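Local coordinates for protein glutamine synthetase (Streptomyces coelicolor, PDB 4BAX) that belongs to the glutamine synthetase family, pairing an N-terminal beta-grasp domain with a larger catalytic domain in a ten-chain assembly, at residues Asp262-Leu275 with Arg316-Leu330. Numbering follows the deposited sequence.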
loop_
_atom_site.group_PDB
_atom_site.type_symbol
_atom_site.label_atom_id
_atom_site.label_comp_id
_atom_site.label_asym_id
_atom_site.label_seq_id
_atom_site.Cartn_x
_atom_site.Cartn_y
_atom_site.Cartn_z
ATOM N N ASP A 262 42.465 3.733 -33.355
ATOM C CA ASP A 262 43.054 2.646 -32.583
ATOM C C ASP A 262 42.713 2.769 -31.096
ATOM O O ASP A 262 42.340 1.782 -30.451
ATOM C CB ASP A 262 44.573 2.649 -32.751
ATOM C CG ASP A 262 45.018 2.057 -34.075
ATOM O OD1 ASP A 262 44.178 1.444 -34.782
ATOM O OD2 ASP A 262 46.218 2.192 -34.396
ATOM N N HIS A 263 42.833 3.989 -30.560
ATOM C CA HIS A 263 42.463 4.253 -29.168
ATOM C C HIS A 263 40.947 4.194 -28.974
ATOM O O HIS A 263 40.435 3.494 -28.090
ATOM C CB HIS A 263 42.996 5.615 -28.703
ATOM C CG HIS A 263 44.478 5.653 -28.500
ATOM N ND1 HIS A 263 45.054 6.083 -27.323
ATOM C CD2 HIS A 263 45.501 5.339 -29.331
ATOM C CE1 HIS A 263 46.369 6.012 -27.432
ATOM N NE2 HIS A 263 46.667 5.566 -28.641
ATOM N N VAL A 264 40.227 4.923 -29.818
ATOM C CA VAL A 264 38.799 5.082 -29.634
ATOM C C VAL A 264 38.076 3.747 -29.708
ATOM O O VAL A 264 37.166 3.463 -28.908
ATOM C CB VAL A 264 38.223 6.106 -30.625
ATOM C CG1 VAL A 264 36.720 5.893 -30.841
ATOM C CG2 VAL A 264 38.533 7.553 -30.174
ATOM N N LYS A 265 38.571 2.851 -30.562
ATOM C CA LYS A 265 37.873 1.527 -30.631
ATOM C C LYS A 265 38.187 0.609 -29.472
ATOM O O LYS A 265 37.600 -0.484 -29.372
ATOM C CB LYS A 265 38.180 0.779 -31.945
ATOM C CG LYS A 265 39.623 0.320 -32.104
ATOM C CD LYS A 265 39.818 -0.472 -33.393
ATOM C CE LYS A 265 41.277 -0.817 -33.761
ATOM N NZ LYS A 265 41.061 -1.905 -34.726
ATOM N N ASN A 266 39.078 1.028 -28.585
ATOM C CA ASN A 266 39.404 0.272 -27.369
ATOM C C ASN A 266 39.063 1.028 -26.101
ATOM O O ASN A 266 39.462 0.632 -24.993
ATOM C CB ASN A 266 40.890 -0.108 -27.346
ATOM C CG ASN A 266 41.252 -1.124 -28.368
ATOM O OD1 ASN A 266 40.977 -2.306 -28.192
ATOM N ND2 ASN A 266 41.867 -0.683 -29.458
ATOM N N TYR A 267 38.315 2.113 -26.267
ATOM C CA TYR A 267 38.063 3.038 -25.171
ATOM C C TYR A 267 36.719 2.806 -24.495
ATOM O O TYR A 267 36.256 3.644 -23.716
ATOM C CB TYR A 267 38.159 4.477 -25.669
ATOM C CG TYR A 267 39.516 5.116 -25.506
ATOM C CD1 TYR A 267 40.639 4.369 -25.165
ATOM C CD2 TYR A 267 39.674 6.481 -25.695
ATOM C CE1 TYR A 267 41.891 4.982 -25.025
ATOM C CE2 TYR A 267 40.907 7.100 -25.542
ATOM C CZ TYR A 267 42.011 6.356 -25.215
ATOM O OH TYR A 267 43.218 7.013 -25.090
ATOM N N GLY A 268 36.096 1.674 -24.796
ATOM C CA GLY A 268 34.880 1.303 -24.115
ATOM C C GLY A 268 33.717 1.132 -25.055
ATOM O O GLY A 268 33.627 1.786 -26.094
ATOM N N ALA A 269 32.794 0.266 -24.661
ATOM C CA ALA A 269 31.650 -0.056 -25.492
ATOM C C ALA A 269 30.625 1.075 -25.466
ATOM O O ALA A 269 30.339 1.653 -24.406
ATOM C CB ALA A 269 31.024 -1.376 -25.027
ATOM N N GLY A 270 30.096 1.425 -26.632
ATOM C CA GLY A 270 29.103 2.479 -26.682
ATOM C C GLY A 270 29.682 3.879 -26.676
ATOM O O GLY A 270 28.958 4.830 -26.371
ATOM N N ILE A 271 30.948 4.020 -27.076
ATOM C CA ILE A 271 31.620 5.325 -27.077
ATOM C C ILE A 271 30.961 6.364 -27.986
ATOM O O ILE A 271 30.943 7.565 -27.683
ATOM C CB ILE A 271 33.142 5.166 -27.408
ATOM C CG1 ILE A 271 33.908 6.453 -27.093
ATOM C CG2 ILE A 271 33.358 4.793 -28.879
ATOM C CD1 ILE A 271 35.328 6.223 -26.629
ATOM N N ASP A 272 30.377 5.877 -29.075
ATOM C CA ASP A 272 29.635 6.703 -30.014
ATOM C C ASP A 272 28.390 7.359 -29.404
ATOM O O ASP A 272 27.990 8.459 -29.811
ATOM C CB ASP A 272 29.291 5.918 -31.288
ATOM C CG ASP A 272 28.742 4.528 -30.984
ATOM O OD1 ASP A 272 28.885 4.079 -29.827
ATOM O OD2 ASP A 272 28.153 3.888 -31.890
ATOM N N ASP A 273 27.783 6.665 -28.442
ATOM C CA ASP A 273 26.631 7.165 -27.680
ATOM C C ASP A 273 26.961 8.318 -26.698
ATOM O O ASP A 273 26.111 9.173 -26.400
ATOM C CB ASP A 273 25.889 6.010 -26.995
ATOM C CG ASP A 273 25.372 4.961 -28.009
ATOM O OD1 ASP A 273 24.946 5.347 -29.125
ATOM O OD2 ASP A 273 25.409 3.745 -27.704
ATOM N N ARG A 274 28.175 8.288 -26.147
ATOM C CA ARG A 274 28.635 9.339 -25.251
ATOM C C ARG A 274 29.366 10.448 -26.008
ATOM O O ARG A 274 29.123 11.619 -25.767
ATOM C CB ARG A 274 29.507 8.784 -24.126
ATOM C CG ARG A 274 30.159 9.861 -23.255
ATOM C CD ARG A 274 30.987 9.232 -22.157
ATOM N NE ARG A 274 32.328 8.985 -22.660
ATOM C CZ ARG A 274 33.392 9.758 -22.441
ATOM N NH1 ARG A 274 33.307 10.837 -21.675
ATOM N NH2 ARG A 274 34.560 9.425 -22.971
ATOM N N LEU A 275 30.257 10.085 -26.932
ATOM C CA LEU A 275 31.046 11.099 -27.653
ATOM C C LEU A 275 30.330 11.528 -28.921
ATOM O O LEU A 275 30.525 10.974 -30.010
ATOM C CB LEU A 275 32.474 10.632 -27.970
ATOM C CG LEU A 275 33.432 10.410 -26.796
ATOM C CD1 LEU A 275 34.804 9.973 -27.311
ATOM C CD2 LEU A 275 33.556 11.661 -25.929
ATOM N N ARG A 316 38.772 11.315 -23.947
ATOM C CA ARG A 316 38.035 10.290 -24.706
ATOM C C ARG A 316 37.582 8.990 -23.974
ATOM O O ARG A 316 36.515 8.473 -24.297
ATOM C CB ARG A 316 38.809 9.923 -25.963
ATOM C CG ARG A 316 38.937 11.067 -26.947
ATOM C CD ARG A 316 39.858 10.678 -28.065
ATOM N NE ARG A 316 41.205 10.494 -27.532
ATOM C CZ ARG A 316 42.195 9.918 -28.206
ATOM N NH1 ARG A 316 41.982 9.488 -29.445
ATOM N NH2 ARG A 316 43.401 9.783 -27.652
ATOM N N PRO A 317 38.373 8.444 -23.033
ATOM C CA PRO A 317 37.940 7.119 -22.531
ATOM C C PRO A 317 36.603 7.112 -21.765
ATOM O O PRO A 317 36.275 8.024 -20.983
ATOM C CB PRO A 317 39.103 6.676 -21.619
ATOM C CG PRO A 317 40.277 7.535 -22.025
ATOM C CD PRO A 317 39.674 8.855 -22.460
ATOM N N ASN A 318 35.809 6.077 -22.033
ATOM C CA ASN A 318 34.534 5.880 -21.350
ATOM C C ASN A 318 34.740 5.444 -19.919
ATOM O O ASN A 318 35.811 4.945 -19.584
ATOM C CB ASN A 318 33.752 4.785 -22.041
ATOM C CG ASN A 318 33.012 5.268 -23.255
ATOM O OD1 ASN A 318 33.127 6.442 -23.673
ATOM N ND2 ASN A 318 32.228 4.365 -23.836
ATOM N N ALA A 319 33.702 5.594 -19.093
ATOM C CA ALA A 319 33.736 5.097 -17.716
ATOM C C ALA A 319 33.885 3.576 -17.688
ATOM O O ALA A 319 34.346 3.025 -16.682
ATOM C CB ALA A 319 32.492 5.521 -16.956
ATOM N N ASN A 320 33.503 2.902 -18.781
ATOM C CA ASN A 320 33.615 1.441 -18.841
ATOM C C ASN A 320 34.891 0.950 -19.536
ATOM O O ASN A 320 34.976 -0.216 -19.915
ATOM C CB ASN A 320 32.357 0.799 -19.456
ATOM C CG ASN A 320 32.180 1.153 -20.925
ATOM O OD1 ASN A 320 32.905 1.996 -21.468
ATOM N ND2 ASN A 320 31.184 0.542 -21.566
ATOM N N VAL A 321 35.876 1.825 -19.713
ATOM C CA VAL A 321 37.152 1.396 -20.289
ATOM C C VAL A 321 37.902 0.462 -19.338
ATOM O O VAL A 321 37.805 0.585 -18.120
ATOM C CB VAL A 321 38.047 2.607 -20.637
ATOM C CG1 VAL A 321 38.560 3.316 -19.374
ATOM C CG2 VAL A 321 39.190 2.180 -21.569
ATOM N N ASP A 322 38.607 -0.511 -19.904
ATOM C CA ASP A 322 39.552 -1.327 -19.147
ATOM C C ASP A 322 40.809 -0.480 -18.944
ATOM O O ASP A 322 41.450 -0.075 -19.922
ATOM C CB ASP A 322 39.896 -2.596 -19.942
ATOM C CG ASP A 322 40.744 -3.601 -19.144
ATOM O OD1 ASP A 322 41.415 -3.207 -18.161
ATOM O OD2 ASP A 322 40.740 -4.797 -19.511
ATOM N N PRO A 323 41.188 -0.236 -17.677
ATOM C CA PRO A 323 42.395 0.556 -17.367
ATOM C C PRO A 323 43.673 -0.057 -17.949
ATOM O O PRO A 323 44.534 0.694 -18.433
ATOM C CB PRO A 323 42.435 0.582 -15.825
ATOM C CG PRO A 323 41.496 -0.512 -15.381
ATOM C CD PRO A 323 40.444 -0.622 -16.466
ATOM N N TYR A 324 43.743 -1.388 -17.997
ATOM C CA TYR A 324 44.903 -2.077 -18.550
ATOM C C TYR A 324 45.115 -1.691 -20.009
ATOM O O TYR A 324 46.259 -1.547 -20.478
ATOM C CB TYR A 324 44.729 -3.608 -18.453
ATOM C CG TYR A 324 44.772 -4.182 -17.045
ATOM C CD1 TYR A 324 45.761 -3.810 -16.147
ATOM C CD2 TYR A 324 43.772 -5.050 -16.594
ATOM C CE1 TYR A 324 45.780 -4.309 -14.852
ATOM C CE2 TYR A 324 43.788 -5.556 -15.297
ATOM C CZ TYR A 324 44.798 -5.181 -14.434
ATOM O OH TYR A 324 44.831 -5.671 -13.150
ATOM N N VAL A 325 44.001 -1.547 -20.720
ATOM C CA VAL A 325 44.015 -1.183 -22.128
ATOM C C VAL A 325 44.347 0.295 -22.423
ATOM O O VAL A 325 45.256 0.586 -23.205
ATOM C CB VAL A 325 42.681 -1.610 -22.805
ATOM C CG1 VAL A 325 42.644 -1.199 -24.269
ATOM C CG2 VAL A 325 42.482 -3.123 -22.645
ATOM N N VAL A 326 43.651 1.223 -21.769
ATOM C CA VAL A 326 43.886 2.644 -22.022
ATOM C C VAL A 326 45.310 3.037 -21.636
ATOM O O VAL A 326 45.981 3.776 -22.368
ATOM C CB VAL A 326 42.813 3.561 -21.370
ATOM C CG1 VAL A 326 42.730 3.364 -19.835
ATOM C CG2 VAL A 326 43.047 5.005 -21.750
ATOM N N THR A 327 45.791 2.482 -20.525
ATOM C CA THR A 327 47.164 2.750 -20.099
ATOM C C THR A 327 48.173 2.173 -21.111
ATOM O O THR A 327 49.119 2.870 -21.509
ATOM C CB THR A 327 47.477 2.186 -18.664
ATOM O OG1 THR A 327 47.123 0.798 -18.575
ATOM C CG2 THR A 327 46.775 2.987 -17.563
ATOM N N ARG A 328 47.926 0.951 -21.597
ATOM C CA ARG A 328 48.847 0.310 -22.552
ATOM C C ARG A 328 48.962 1.135 -23.836
ATOM O O ARG A 328 50.076 1.402 -24.321
ATOM C CB ARG A 328 48.384 -1.114 -22.885
ATOM C CG ARG A 328 49.453 -1.986 -23.569
ATOM C CD ARG A 328 49.017 -2.565 -24.915
ATOM N NE ARG A 328 47.683 -3.138 -24.833
ATOM C CZ ARG A 328 46.876 -3.311 -25.874
ATOM N NH1 ARG A 328 47.278 -2.969 -27.089
ATOM N NH2 ARG A 328 45.667 -3.841 -25.697
ATOM N N LEU A 329 47.802 1.562 -24.343
ATOM C CA LEU A 329 47.690 2.292 -25.593
ATOM C C LEU A 329 48.375 3.656 -25.535
ATOM O O LEU A 329 49.062 4.063 -26.485
ATOM C CB LEU A 329 46.214 2.469 -25.954
ATOM C CG LEU A 329 45.463 1.225 -26.417
ATOM C CD1 LEU A 329 44.002 1.549 -26.681
ATOM C CD2 LEU A 329 46.133 0.674 -27.664
ATOM N N LEU A 330 48.167 4.365 -24.428
ATOM C CA LEU A 330 48.781 5.675 -24.252
ATOM C C LEU A 330 50.299 5.549 -24.170
ATOM O O LEU A 330 51.018 6.351 -24.760
ATOM C CB LEU A 330 48.228 6.370 -23.013
ATOM C CG LEU A 330 46.872 7.011 -23.296
ATOM C CD1 LEU A 330 46.183 7.467 -22.001
ATOM C CD2 LEU A 330 47.045 8.172 -24.293
HETATM O O HOH W 1 38.632 -1.008 -23.218
#
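The ring of Y267 lies between P317 and the backbone of H263: P317 CG sits over one face, 3.8 Å from the centroid of the Y267 ring in a CH-pi contact, and the carbonyl carbon of H263 lies over the opposite face. R316 CB meets the ring edge in plane, whereas the R316 guanidinium, turned 75° to the ring, receives Y267 CE2 over its own face. On the helix side V326 CG2 approaches Y267 CE1 at 3.5 Å. H263 ND1 donates in its ring plane to Y267 OH, which also bonds D314, the salt-bridge partner of R316; T333 holds H263 NE2. With CG anti to its carbonyl carbon (chi1 -72°), H263 offers a ring face to L329 CB. From the carbonyl of Y267 onward the contact turns polar: N318 N donates a hydrogen bond to Y267 O, while R274, its chain bent at chi3 (88°), donates a hydrogen bond from NE to N318 OD1 at 2.9 Å, from above the plane of the side-chain carbonyl. N320 ND2 reaches a lone pair of A269 O at 3.2 Å. A buried aromatic and polar junction thus ties the end of helix 259-264 and the turns after it to the loop leading into helix 323-341 and to the start of that helix, beside strand 231-236 of the glutamine synthetase catalytic fold.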